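Local coordinates for protein putative dehydratase (Mesorhizobium loti, PDB 2POZ) that is of unknown function but belongs to the mandelate racemase/muconate lactonizing branch of the enolase superfamily and may act as a lyase, perhaps a dehydratase, at residues 20-25 and 34-39; 96-101 and 285-290; 231-236 and 251-256; 122-127 and 326-331; 111-116 and 360-365. All coordinates share one frame; numbering follows the deposited sequence.

Interaction 1 (20-25 and 34-39); sequences PVLVEI and AGEAGI
V21, G35 and E36 each bury more surface than any other residue where strands 21-27 and 33-37 pair as an antiparallel beta hairpin, in the sheet of the N-terminal domain that accompanies the barrel of enolase-superfamily proteins. V23 and G35 form a hydrogen-bonded pair: V23 N reaches G35 O at 2.9 Å, and G35 N returns the bond to V23 O. Farther along, A37 N gives a bond of 3.0 Å to V21 O. Having no side chain, G35 lets V23 CG1 settle against its backbone, 3.6 Å from G35 O; with chi1 67° CG1 stands between the N and carbonyl carbon of V23, which brings it near the G35 backbone. V21 and V23 point to the face covered by helix 45-59, where I52 meets both. On the other face L22 and E36, a non-hydrogen-bonded pair, lie side by side and point the same way. L22 CD2 rests 3.5 Å from E36 CG along the extended glutamate chain, an apolar flank leading to a polar end. That carboxylate is well satisfied although buried: OE1 accepts from S311 OG and I314 N, tying the hairpin to the start of helix 312-324. E36 OE2 takes a 2.8 Å bond from a water that also donates to A37 O and accepts from V21 N at 3.1 Å.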
# COMPACT_ATOMS: atom_id res chain seq x y z
N PRO A 20 26.57 -17.61 -31.86
CA PRO A 20 26.38 -16.17 -32.03
C PRO A 20 25.53 -15.90 -33.26
O PRO A 20 25.67 -16.57 -34.29
CB PRO A 20 27.80 -15.65 -32.21
CG PRO A 20 28.63 -16.64 -31.45
CD PRO A 20 28.00 -17.95 -31.85
N VAL A 21 24.64 -14.92 -33.15
CA VAL A 21 23.76 -14.54 -34.25
C VAL A 21 24.15 -13.11 -34.57
O VAL A 21 24.04 -12.23 -33.71
CB VAL A 21 22.28 -14.63 -33.83
CG1 VAL A 21 21.37 -14.21 -34.98
CG2 VAL A 21 21.95 -16.06 -33.39
N LEU A 22 24.62 -12.88 -35.79
CA LEU A 22 25.06 -11.55 -36.18
C LEU A 22 24.28 -10.99 -37.35
O LEU A 22 23.67 -11.74 -38.12
CB LEU A 22 26.54 -11.56 -36.57
CG LEU A 22 27.55 -12.40 -35.79
CD1 LEU A 22 28.91 -12.24 -36.47
CD2 LEU A 22 27.61 -11.97 -34.34
N VAL A 23 24.30 -9.67 -37.48
CA VAL A 23 23.64 -9.00 -38.57
C VAL A 23 24.61 -7.97 -39.15
O VAL A 23 25.41 -7.38 -38.41
CB VAL A 23 22.34 -8.28 -38.12
CG1 VAL A 23 22.66 -7.12 -37.18
CG2 VAL A 23 21.58 -7.76 -39.34
N GLU A 24 24.58 -7.80 -40.46
CA GLU A 24 25.42 -6.83 -41.13
C GLU A 24 24.51 -6.04 -42.05
O GLU A 24 23.87 -6.61 -42.93
CB GLU A 24 26.50 -7.51 -41.98
CG GLU A 24 27.34 -6.51 -42.75
CD GLU A 24 28.26 -7.16 -43.77
OE1 GLU A 24 27.76 -7.78 -44.74
OE2 GLU A 24 29.49 -7.05 -43.58
N ILE A 25 24.46 -4.73 -41.84
CA ILE A 25 23.61 -3.87 -42.66
C ILE A 25 24.48 -3.10 -43.65
O ILE A 25 25.41 -2.40 -43.26
CB ILE A 25 22.85 -2.84 -41.78
CG1 ILE A 25 21.93 -3.58 -40.79
CG2 ILE A 25 22.03 -1.89 -42.66
CD1 ILE A 25 21.25 -2.65 -39.78
N ALA A 34 27.47 -3.38 -38.20
CA ALA A 34 27.40 -4.73 -37.65
C ALA A 34 26.72 -4.74 -36.28
O ALA A 34 26.88 -3.81 -35.49
CB ALA A 34 28.80 -5.31 -37.54
N GLY A 35 25.97 -5.80 -36.01
CA GLY A 35 25.28 -5.93 -34.73
C GLY A 35 25.18 -7.39 -34.31
O GLY A 35 25.35 -8.28 -35.14
N GLU A 36 24.90 -7.64 -33.04
CA GLU A 36 24.78 -9.00 -32.53
C GLU A 36 23.59 -9.17 -31.58
O GLU A 36 23.35 -8.34 -30.71
CB GLU A 36 26.07 -9.41 -31.80
CG GLU A 36 26.12 -10.89 -31.38
CD GLU A 36 27.51 -11.33 -30.90
OE1 GLU A 36 28.50 -10.67 -31.25
OE2 GLU A 36 27.61 -12.35 -30.18
N ALA A 37 22.84 -10.25 -31.78
CA ALA A 37 21.69 -10.54 -30.93
C ALA A 37 22.22 -11.38 -29.77
O ALA A 37 22.97 -12.34 -29.98
CB ALA A 37 20.64 -11.32 -31.73
N GLY A 38 21.85 -11.02 -28.55
CA GLY A 38 22.34 -11.74 -27.38
C GLY A 38 21.82 -13.14 -27.15
O GLY A 38 21.69 -13.56 -26.00
N ILE A 39 21.53 -13.89 -28.21
CA ILE A 39 21.04 -15.25 -28.05
C ILE A 39 22.11 -16.25 -28.54
O ILE A 39 21.83 -17.12 -29.36
CB ILE A 39 19.73 -15.48 -28.83
CG1 ILE A 39 18.75 -14.32 -28.59
CG2 ILE A 39 19.10 -16.81 -28.41
CD1 ILE A 39 18.19 -14.23 -27.16
O HOH W 1 25.15 -13.70 -30.34

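Interaction 2 (96-101 and 285-290); sequences IEQALW and GGLMET
E97 and G286 bring their backbones together, CA to CA 5.5 Å, where the flank of helix 87-108 meets the first turn of helix 287-298. G286 sits at the N-cap and, having no side chain, lets E97 OE1 come within 3.4 Å of its CA. The carboxylate of E97 takes over the helix end instead. OE1 receives L287 N at 2.8 Å from above the carboxylate plane, while OE2 uses its syn lone pair for M288 N, also at 2.8 Å. A chain bent at chi2 (-97°) turns the carboxylate to the two amides, and the helix N-terminus would be expected to favour its negative charge. A weak bond from W101 NE1 to E97 OE2, 3.0 Å long, and a water donating to OE2 add to the grip. The W101 indole then crosses the selenomethionine M288 obliquely, NE1 lying 3.6 Å from M288 CB and CZ2 3.8 Å from M288 CE. Helix 68-78 covers this site through W72, whose NE1 bonds G285 O, and through I68 against W101. F116, beyond helix 112-115, meets W101 edge-to-face, and F116 of a third subunit packs on M288.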
# COMPACT_ATOMS: atom_id res chain seq x y z
N ILE A 96 19.93 -5.11 -34.74
CA ILE A 96 19.73 -4.13 -35.79
C ILE A 96 20.10 -2.73 -35.31
O ILE A 96 20.80 -2.00 -36.00
CB ILE A 96 18.25 -4.14 -36.27
CG1 ILE A 96 18.01 -5.40 -37.11
CG2 ILE A 96 17.93 -2.87 -37.07
CD1 ILE A 96 16.57 -5.70 -37.39
N GLU A 97 19.65 -2.38 -34.10
CA GLU A 97 19.92 -1.06 -33.52
C GLU A 97 21.42 -0.82 -33.37
O GLU A 97 21.90 0.29 -33.62
CB GLU A 97 19.20 -0.94 -32.16
CG GLU A 97 19.20 0.47 -31.58
CD GLU A 97 20.31 0.69 -30.55
OE1 GLU A 97 21.34 -0.01 -30.62
OE2 GLU A 97 20.16 1.57 -29.68
N GLN A 98 22.17 -1.84 -32.95
CA GLN A 98 23.62 -1.73 -32.81
C GLN A 98 24.24 -1.38 -34.16
O GLN A 98 25.10 -0.51 -34.26
CB GLN A 98 24.23 -3.05 -32.33
CG GLN A 98 23.98 -3.41 -30.88
CD GLN A 98 24.23 -4.88 -30.63
OE1 GLN A 98 25.20 -5.45 -31.15
NE2 GLN A 98 23.37 -5.51 -29.84
N ALA A 99 23.82 -2.10 -35.20
CA ALA A 99 24.36 -1.87 -36.54
C ALA A 99 24.05 -0.44 -37.02
O ALA A 99 24.84 0.15 -37.77
CB ALA A 99 23.78 -2.88 -37.53
N LEU A 100 22.92 0.10 -36.60
CA LEU A 100 22.56 1.45 -37.01
C LEU A 100 23.50 2.47 -36.37
O LEU A 100 23.96 3.38 -37.05
CB LEU A 100 21.11 1.74 -36.64
CG LEU A 100 20.13 0.92 -37.49
CD1 LEU A 100 18.69 1.15 -37.00
CD2 LEU A 100 20.27 1.33 -38.96
N TRP A 101 23.79 2.31 -35.08
CA TRP A 101 24.71 3.23 -34.40
C TRP A 101 26.12 3.08 -34.98
O TRP A 101 26.89 4.05 -35.05
CB TRP A 101 24.74 2.97 -32.89
CG TRP A 101 23.55 3.55 -32.18
CD1 TRP A 101 22.47 2.87 -31.69
CD2 TRP A 101 23.28 4.94 -31.95
NE1 TRP A 101 21.55 3.75 -31.18
CE2 TRP A 101 22.02 5.03 -31.32
CE3 TRP A 101 23.99 6.12 -32.23
CZ2 TRP A 101 21.45 6.25 -30.96
CZ3 TRP A 101 23.42 7.34 -31.87
CH2 TRP A 101 22.16 7.39 -31.24
N GLY A 285 17.44 -4.26 -25.89
CA GLY A 285 16.85 -3.31 -26.83
C GLY A 285 17.86 -2.60 -27.70
O GLY A 285 17.49 -1.95 -28.69
N GLY A 286 19.13 -2.72 -27.36
CA GLY A 286 20.16 -2.06 -28.15
C GLY A 286 21.03 -1.16 -27.29
O GLY A 286 20.88 -1.14 -26.07
N LEU A 287 21.93 -0.42 -27.92
CA LEU A 287 22.84 0.47 -27.21
C LEU A 287 22.18 1.68 -26.58
O LEU A 287 22.40 1.97 -25.41
CB LEU A 287 23.95 0.94 -28.15
CG LEU A 287 25.10 -0.02 -28.42
CD1 LEU A 287 26.03 0.61 -29.47
CD2 LEU A 287 25.86 -0.28 -27.13
N MSE A 288 21.38 2.41 -27.34
CA MSE A 288 20.72 3.59 -26.79
C MSE A 288 19.66 3.18 -25.77
O MSE A 288 19.54 3.80 -24.72
CB MSE A 288 20.09 4.42 -27.91
CG MSE A 288 19.31 5.65 -27.43
SE MSE A 288 20.32 6.83 -26.27
CE MSE A 288 21.06 8.03 -27.63
N GLU A 289 18.89 2.13 -26.07
CA GLU A 289 17.87 1.67 -25.13
C GLU A 289 18.55 1.30 -23.80
O GLU A 289 18.05 1.61 -22.73
CB GLU A 289 17.13 0.46 -25.72
CG GLU A 289 16.01 -0.11 -24.84
CD GLU A 289 14.87 0.88 -24.60
OE1 GLU A 289 14.69 1.82 -25.42
OE2 GLU A 289 14.13 0.71 -23.60
N THR A 290 19.70 0.64 -23.87
CA THR A 290 20.40 0.26 -22.65
C THR A 290 20.96 1.50 -21.95
O THR A 290 20.97 1.56 -20.72
CB THR A 290 21.51 -0.76 -22.93
OG1 THR A 290 20.93 -1.94 -23.51
CG2 THR A 290 22.22 -1.15 -21.63
O HOH W 2 17.82 1.99 -28.86

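Interaction 3 (231-236 and 251-256); sequences EEPCDP and LPIAVG
Two neighbouring parallel strands of the C-terminal barrel, 227-231 and 253-255, meet here at their C-terminal ends, after a connection through helix 239-248 that makes a beta-alpha-beta crossover. E231 and A254 are paired, their CA atoms 4.7 Å apart. E232 N donates to A254 O at 2.9 Å, nearly along the C=O axis and with an N-H...O angle of 161°, while E231 CA sends a CA-H...O contact to the same oxygen at 3.2 Å. At E232 the backbone then turns into the left-handed region (phi 40°), and the chain leaves the sheet through P233. The proline ring crosses I253 at about a right angle: P233 CD lies 3.6 Å from I253 CG2, the branch anti to the backbone N, and CG touches both I253 CG2 and CD1. V255 CG1 comes in beside this pair, near E232 N. Beyond the apolar patch the E232 carboxylate reaches the residue just after the other strand, G256, through a water: OE2 takes a 2.6 Å bond from this water, which accepts from G256 N at 3.0 Å; OE1 is salt-bridged to R258. The extended side chain of E231 runs along the other side of the strand, its CG 3.6 Å from A254 O, and OE1 forms a salt bridge with K157. Its OE2 comes close to the carboxylate of E257. Such carboxylates at the C-terminal ends of successive strands are characteristic of the enolase-superfamily barrel, where relatives hold a divalent metal ion, and the cluster is consistent with an active site here.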
# COMPACT_ATOMS: atom_id res chain seq x y z
N GLU A 231 23.20 -13.20 -8.13
CA GLU A 231 22.45 -12.89 -9.34
C GLU A 231 21.21 -13.77 -9.53
O GLU A 231 21.26 -14.99 -9.31
CB GLU A 231 23.36 -13.02 -10.56
CG GLU A 231 22.72 -12.63 -11.88
CD GLU A 231 23.68 -12.81 -13.05
OE1 GLU A 231 24.89 -12.62 -12.84
OE2 GLU A 231 23.21 -13.12 -14.17
N GLU A 232 20.11 -13.14 -9.94
CA GLU A 232 18.85 -13.83 -10.16
C GLU A 232 18.55 -14.88 -9.09
O GLU A 232 18.50 -16.07 -9.40
CB GLU A 232 18.83 -14.49 -11.54
CG GLU A 232 18.86 -13.53 -12.72
CD GLU A 232 18.70 -14.26 -14.05
OE1 GLU A 232 19.45 -15.23 -14.28
OE2 GLU A 232 17.84 -13.86 -14.86
N PRO A 233 18.34 -14.46 -7.84
CA PRO A 233 18.06 -15.43 -6.77
C PRO A 233 16.74 -16.17 -6.99
O PRO A 233 16.50 -17.22 -6.40
CB PRO A 233 18.05 -14.56 -5.51
CG PRO A 233 17.51 -13.26 -6.02
CD PRO A 233 18.27 -13.08 -7.33
N CYS A 234 15.88 -15.61 -7.84
CA CYS A 234 14.62 -16.28 -8.13
C CYS A 234 14.30 -16.15 -9.60
O CYS A 234 14.94 -15.39 -10.32
CB CYS A 234 13.47 -15.71 -7.30
SG CYS A 234 13.11 -13.97 -7.66
N ASP A 235 13.31 -16.91 -10.04
CA ASP A 235 12.88 -16.89 -11.44
C ASP A 235 12.56 -15.45 -11.84
O ASP A 235 11.82 -14.76 -11.14
CB ASP A 235 11.64 -17.76 -11.62
CG ASP A 235 11.30 -18.00 -13.07
OD1 ASP A 235 11.24 -17.02 -13.85
OD2 ASP A 235 11.09 -19.18 -13.44
N PRO A 236 13.14 -14.97 -12.95
CA PRO A 236 12.93 -13.61 -13.46
C PRO A 236 11.44 -13.29 -13.62
O PRO A 236 11.05 -12.13 -13.63
CB PRO A 236 13.65 -13.62 -14.80
CG PRO A 236 14.75 -14.59 -14.58
CD PRO A 236 14.09 -15.71 -13.81
N LEU A 251 22.81 -10.46 1.35
CA LEU A 251 23.61 -10.24 0.15
C LEU A 251 22.96 -9.28 -0.85
O LEU A 251 21.75 -9.27 -1.00
CB LEU A 251 23.84 -11.57 -0.57
CG LEU A 251 24.15 -12.78 0.30
CD1 LEU A 251 24.20 -14.04 -0.56
CD2 LEU A 251 25.47 -12.56 1.01
N PRO A 252 23.77 -8.46 -1.53
CA PRO A 252 23.22 -7.53 -2.52
C PRO A 252 22.73 -8.39 -3.69
O PRO A 252 23.30 -9.44 -3.98
CB PRO A 252 24.43 -6.69 -2.91
CG PRO A 252 25.27 -6.70 -1.68
CD PRO A 252 25.18 -8.13 -1.24
N ILE A 253 21.67 -7.94 -4.36
CA ILE A 253 21.12 -8.69 -5.47
C ILE A 253 21.32 -7.97 -6.79
O ILE A 253 21.30 -6.74 -6.85
CB ILE A 253 19.62 -8.94 -5.28
CG1 ILE A 253 19.38 -9.76 -4.00
CG2 ILE A 253 19.04 -9.66 -6.49
CD1 ILE A 253 17.90 -9.94 -3.65
N ALA A 254 21.52 -8.75 -7.85
CA ALA A 254 21.68 -8.23 -9.20
C ALA A 254 20.79 -9.06 -10.13
O ALA A 254 20.73 -10.29 -10.01
CB ALA A 254 23.14 -8.33 -9.63
N VAL A 255 20.08 -8.39 -11.03
CA VAL A 255 19.23 -9.07 -12.01
C VAL A 255 19.30 -8.26 -13.30
O VAL A 255 19.88 -7.18 -13.32
CB VAL A 255 17.72 -9.13 -11.58
CG1 VAL A 255 17.58 -9.88 -10.26
CG2 VAL A 255 17.15 -7.71 -11.45
N GLY A 256 18.71 -8.78 -14.37
CA GLY A 256 18.72 -8.04 -15.62
C GLY A 256 19.02 -8.81 -16.88
O GLY A 256 18.65 -8.38 -17.97
O HOH W 3 17.26 -11.30 -14.99

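Interaction 4 (122-127 and 326-331); sequences DRVRAY and TNFMIH
I330 lies across R125, A126 and Y127, with the largest buried surface of the contact. Its CB stands 4.2 Å from R125 O. CG1, anti to the backbone N (chi1 -169°), comes within 3.4 Å of that same oxygen and also touches A126 CA. The other branch, CG2, meets the Y127 ring at its edge, in plane, 3.7 Å from CD2. At the tip, CD1 settles over one face of the R125 guanidinium, 3.9 Å from NH1, and leans on Y127 CB as well; the far end of that arginine is salt-bridged to E201. Alongside, the backbones form a parallel bridge between A126 and H331: H331 N donates to R125 O at 2.9 Å, in the carbonyl plane, and Y127 N to H331 O at 2.8 Å. The bridge places strand 331-333 at one edge, within this chain, of the mixed sheet in which strand 123-128 is joined to the segment that follows helix 312-324 of the barrel domain; the other neighbour of 123-128 is strand 357-359. In the loop entering strand 331-333, the F328 ring crosses V124 at about a right angle, CE2 3.5 Å from V124 CG1. The imidazole of H331 turns its edge to A126, with CD2 3.7 Å from A126 CB; its ND1 is hydrogen-bonded to E322 OE1, and the ring also meets that of F358.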
# COMPACT_ATOMS: atom_id res chain seq x y z
N ASP A 122 38.80 5.38 -19.69
CA ASP A 122 39.58 4.83 -20.80
C ASP A 122 39.72 3.32 -20.74
O ASP A 122 40.25 2.70 -21.66
CB ASP A 122 40.98 5.45 -20.84
CG ASP A 122 40.94 6.96 -21.05
OD1 ASP A 122 40.29 7.42 -22.01
OD2 ASP A 122 41.56 7.67 -20.24
N ARG A 123 39.27 2.72 -19.65
CA ARG A 123 39.37 1.27 -19.49
C ARG A 123 38.40 0.81 -18.42
O ARG A 123 37.97 1.61 -17.58
CB ARG A 123 40.80 0.87 -19.11
CG ARG A 123 41.25 1.36 -17.74
CD ARG A 123 42.72 1.06 -17.48
NE ARG A 123 43.00 0.94 -16.05
CZ ARG A 123 42.98 1.95 -15.19
NH1 ARG A 123 42.69 3.18 -15.59
NH2 ARG A 123 43.22 1.72 -13.90
N VAL A 124 38.05 -0.47 -18.44
CA VAL A 124 37.14 -1.02 -17.45
C VAL A 124 37.66 -2.32 -16.89
O VAL A 124 38.25 -3.13 -17.60
CB VAL A 124 35.75 -1.30 -18.04
CG1 VAL A 124 35.05 0.00 -18.40
CG2 VAL A 124 35.88 -2.20 -19.27
N ARG A 125 37.42 -2.52 -15.60
CA ARG A 125 37.82 -3.73 -14.93
C ARG A 125 36.73 -4.77 -15.22
O ARG A 125 35.56 -4.42 -15.40
CB ARG A 125 37.90 -3.48 -13.43
CG ARG A 125 38.32 -4.69 -12.63
CD ARG A 125 38.39 -4.33 -11.16
NE ARG A 125 38.49 -5.53 -10.34
CZ ARG A 125 37.64 -5.85 -9.38
NH1 ARG A 125 36.62 -5.04 -9.11
NH2 ARG A 125 37.81 -6.96 -8.68
N ALA A 126 37.10 -6.04 -15.27
CA ALA A 126 36.13 -7.08 -15.55
C ALA A 126 36.25 -8.24 -14.59
O ALA A 126 37.29 -8.42 -13.97
CB ALA A 126 36.31 -7.58 -16.98
N TYR A 127 35.18 -9.02 -14.46
CA TYR A 127 35.22 -10.21 -13.63
C TYR A 127 35.19 -11.35 -14.64
O TYR A 127 34.75 -11.17 -15.77
CB TYR A 127 34.03 -10.26 -12.66
CG TYR A 127 32.66 -10.37 -13.27
CD1 TYR A 127 32.17 -11.59 -13.75
CD2 TYR A 127 31.81 -9.26 -13.32
CE1 TYR A 127 30.87 -11.70 -14.26
CE2 TYR A 127 30.51 -9.36 -13.83
CZ TYR A 127 30.05 -10.58 -14.30
OH TYR A 127 28.77 -10.67 -14.81
N THR A 326 27.49 6.78 -16.49
CA THR A 326 28.01 7.30 -15.24
C THR A 326 27.92 6.31 -14.07
O THR A 326 28.69 6.42 -13.12
CB THR A 326 27.28 8.61 -14.86
OG1 THR A 326 25.87 8.40 -14.95
CG2 THR A 326 27.66 9.73 -15.81
N ASN A 327 26.99 5.36 -14.15
CA ASN A 327 26.82 4.38 -13.08
C ASN A 327 27.33 2.97 -13.44
O ASN A 327 26.69 1.97 -13.14
CB ASN A 327 25.35 4.32 -12.62
CG ASN A 327 24.38 3.98 -13.76
OD1 ASN A 327 24.66 4.21 -14.93
ND2 ASN A 327 23.22 3.45 -13.39
N PHE A 328 28.49 2.92 -14.08
CA PHE A 328 29.08 1.64 -14.47
C PHE A 328 29.75 1.00 -13.27
O PHE A 328 30.41 1.67 -12.48
CB PHE A 328 30.13 1.85 -15.56
CG PHE A 328 30.97 0.63 -15.85
CD1 PHE A 328 30.44 -0.44 -16.57
CD2 PHE A 328 32.27 0.54 -15.36
CE1 PHE A 328 31.19 -1.58 -16.81
CE2 PHE A 328 33.03 -0.60 -15.59
CZ PHE A 328 32.50 -1.67 -16.31
N MSE A 329 29.59 -0.32 -13.13
CA MSE A 329 30.22 -1.03 -12.03
C MSE A 329 31.41 -1.89 -12.47
O MSE A 329 32.55 -1.65 -12.08
CB MSE A 329 29.20 -1.94 -11.34
CG MSE A 329 29.80 -2.76 -10.20
SE MSE A 329 28.58 -4.11 -9.52
CE MSE A 329 29.84 -5.14 -8.45
N ILE A 330 31.14 -2.89 -13.30
CA ILE A 330 32.19 -3.81 -13.74
C ILE A 330 31.76 -4.51 -15.04
O ILE A 330 30.57 -4.61 -15.33
CB ILE A 330 32.45 -4.84 -12.61
CG1 ILE A 330 33.72 -5.65 -12.88
CG2 ILE A 330 31.25 -5.75 -12.47
CD1 ILE A 330 34.14 -6.50 -11.68
N HIS A 331 32.74 -4.98 -15.81
CA HIS A 331 32.51 -5.66 -17.09
C HIS A 331 32.56 -7.19 -16.91
O HIS A 331 33.23 -7.68 -16.00
CB HIS A 331 33.60 -5.21 -18.08
CG HIS A 331 33.51 -5.84 -19.43
ND1 HIS A 331 32.80 -5.29 -20.48
CD2 HIS A 331 34.10 -6.96 -19.93
CE1 HIS A 331 32.95 -6.04 -21.56
NE2 HIS A 331 33.74 -7.06 -21.25

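Interaction 5 (111-116 and 360-365); sequences PVYELF and MPNGPG
Y113 and V112 each give one hydrogen bond to a main-chain carbonyl of the 360-365 loop. Y113 OH donates to P361 O at 3.0 Å, the carbonyl oxygen lying at the edge of the phenol ring and in its plane. V112 N reaches G365 O, also at 3.0 Å; the donor is tilted well off the carbonyl plane, and V112 CG2 comes within 3.4 Å of the same oxygen. Between the two bonds, P111 presses its ring against the loop, CG lying 3.4 Å from G363 O and 3.5 Å from N362 O. The Y113 phenol is set by its first torsion: Y113 CG stands between the backbone N and the carbonyl carbon (chi1 56°), which folds the ring back over P111, with P111 CB 3.4 Å above the Y113 ring plane, over its centre. A further hold comes from Q320 of helix 312-324, whose OE1 accepts from Y113 N. The loop is held at both ends, since M360 bonds through its backbone to D122 and G365 to V110. G365 takes a positive phi (68°), a conformation that suits glycine. On the far side of the short helix 112-115, E114 forms a salt bridge with K104 of a third subunit. Because both hydrogen-bond acceptors are main-chain carbonyls, this join of the short helix 112-115 to the 360-365 loop depends chiefly on the backbone course of 360-365, with proline and tyrosine rings filling in between.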
# COMPACT_ATOMS: atom_id res chain seq x y z
N PRO A 111 33.75 7.24 -32.34
CA PRO A 111 33.17 6.11 -31.61
C PRO A 111 31.73 6.43 -31.21
O PRO A 111 31.38 7.60 -31.04
CB PRO A 111 34.08 5.99 -30.39
CG PRO A 111 35.41 6.51 -30.89
CD PRO A 111 34.99 7.71 -31.71
N VAL A 112 30.91 5.41 -31.07
CA VAL A 112 29.53 5.64 -30.68
C VAL A 112 29.46 6.35 -29.32
O VAL A 112 28.57 7.17 -29.09
CB VAL A 112 28.71 4.33 -30.62
CG1 VAL A 112 27.34 4.59 -30.00
CG2 VAL A 112 28.55 3.76 -32.02
N TYR A 113 30.40 6.07 -28.42
CA TYR A 113 30.34 6.74 -27.13
C TYR A 113 30.50 8.26 -27.21
O TYR A 113 30.07 8.96 -26.30
CB TYR A 113 31.36 6.14 -26.14
CG TYR A 113 32.80 6.13 -26.58
CD1 TYR A 113 33.53 7.32 -26.73
CD2 TYR A 113 33.45 4.92 -26.81
CE1 TYR A 113 34.88 7.29 -27.08
CE2 TYR A 113 34.80 4.89 -27.15
CZ TYR A 113 35.50 6.07 -27.29
OH TYR A 113 36.84 6.02 -27.62
N GLU A 114 31.09 8.77 -28.29
CA GLU A 114 31.22 10.22 -28.44
C GLU A 114 29.84 10.80 -28.75
O GLU A 114 29.50 11.89 -28.29
CB GLU A 114 32.19 10.59 -29.56
CG GLU A 114 33.67 10.49 -29.20
CD GLU A 114 34.03 11.23 -27.92
OE1 GLU A 114 33.44 12.31 -27.64
OE2 GLU A 114 34.92 10.75 -27.19
N LEU A 115 29.05 10.07 -29.53
CA LEU A 115 27.71 10.51 -29.89
C LEU A 115 26.83 10.55 -28.64
O LEU A 115 25.97 11.42 -28.49
CB LEU A 115 27.08 9.55 -30.92
CG LEU A 115 27.84 9.32 -32.23
CD1 LEU A 115 27.11 8.28 -33.07
CD2 LEU A 115 27.95 10.63 -32.98
N PHE A 116 27.06 9.58 -27.75
CA PHE A 116 26.33 9.42 -26.49
C PHE A 116 26.68 10.46 -25.42
O PHE A 116 26.12 10.43 -24.33
CB PHE A 116 26.58 8.02 -25.92
CG PHE A 116 25.80 6.92 -26.61
CD1 PHE A 116 25.03 7.19 -27.74
CD2 PHE A 116 25.82 5.62 -26.11
CE1 PHE A 116 24.29 6.18 -28.36
CE2 PHE A 116 25.09 4.61 -26.73
CZ PHE A 116 24.33 4.88 -27.86
N MSE A 360 39.24 0.95 -23.83
CA MSE A 360 38.13 1.38 -24.69
C MSE A 360 38.63 1.46 -26.13
O MSE A 360 39.70 2.00 -26.39
CB MSE A 360 37.62 2.76 -24.25
CG MSE A 360 37.22 2.85 -22.78
SE MSE A 360 35.86 1.56 -22.29
CE MSE A 360 37.01 0.09 -21.79
N PRO A 361 37.86 0.92 -27.08
CA PRO A 361 38.31 0.99 -28.47
C PRO A 361 38.21 2.43 -28.97
O PRO A 361 37.38 3.19 -28.47
CB PRO A 361 37.35 0.04 -29.18
CG PRO A 361 36.09 0.25 -28.44
CD PRO A 361 36.55 0.26 -26.99
N ASN A 362 39.04 2.78 -29.95
CA ASN A 362 39.05 4.14 -30.50
C ASN A 362 38.54 4.28 -31.94
O ASN A 362 38.38 5.40 -32.43
CB ASN A 362 40.47 4.71 -30.41
CG ASN A 362 40.87 5.08 -28.98
OD1 ASN A 362 42.05 5.22 -28.68
ND2 ASN A 362 39.88 5.26 -28.11
N GLY A 363 38.29 3.17 -32.61
CA GLY A 363 37.81 3.24 -33.98
C GLY A 363 36.42 3.85 -34.09
O GLY A 363 35.69 3.88 -33.10
N PRO A 364 36.03 4.34 -35.28
CA PRO A 364 34.70 4.93 -35.46
C PRO A 364 33.57 3.91 -35.34
O PRO A 364 33.77 2.71 -35.57
CB PRO A 364 34.79 5.58 -36.84
CG PRO A 364 35.81 4.76 -37.56
CD PRO A 364 36.86 4.52 -36.49
N GLY A 365 32.38 4.39 -34.98
CA GLY A 365 31.25 3.48 -34.83
C GLY A 365 31.47 2.57 -33.64
O GLY A 365 31.87 3.03 -32.57

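In the fold
Interactions 1 to 4 are buried, whereas interaction 5 is partly open, with N362 and P364 exposed. Interaction 1 stays within the N-terminal domain sheet and interaction 3 within the barrel, their centres about 27 Å apart on opposite sides of the chain's centre; both rest on backbone pairing, antiparallel in the first and parallel in the other. Interaction 4 combines a single parallel bridge with packing of an isoleucine and aromatic rings. Interactions 2 and 5 join the N-terminal domain to later parts of the chain, one by a carboxylate at a helix end, the other by backbone carbonyls. They touch through W101 and F116. Q98 OE1 accepts from E36 N, linking interactions 1 and 2, while backbone bonding of D122 and M360 links interactions 4 and 5.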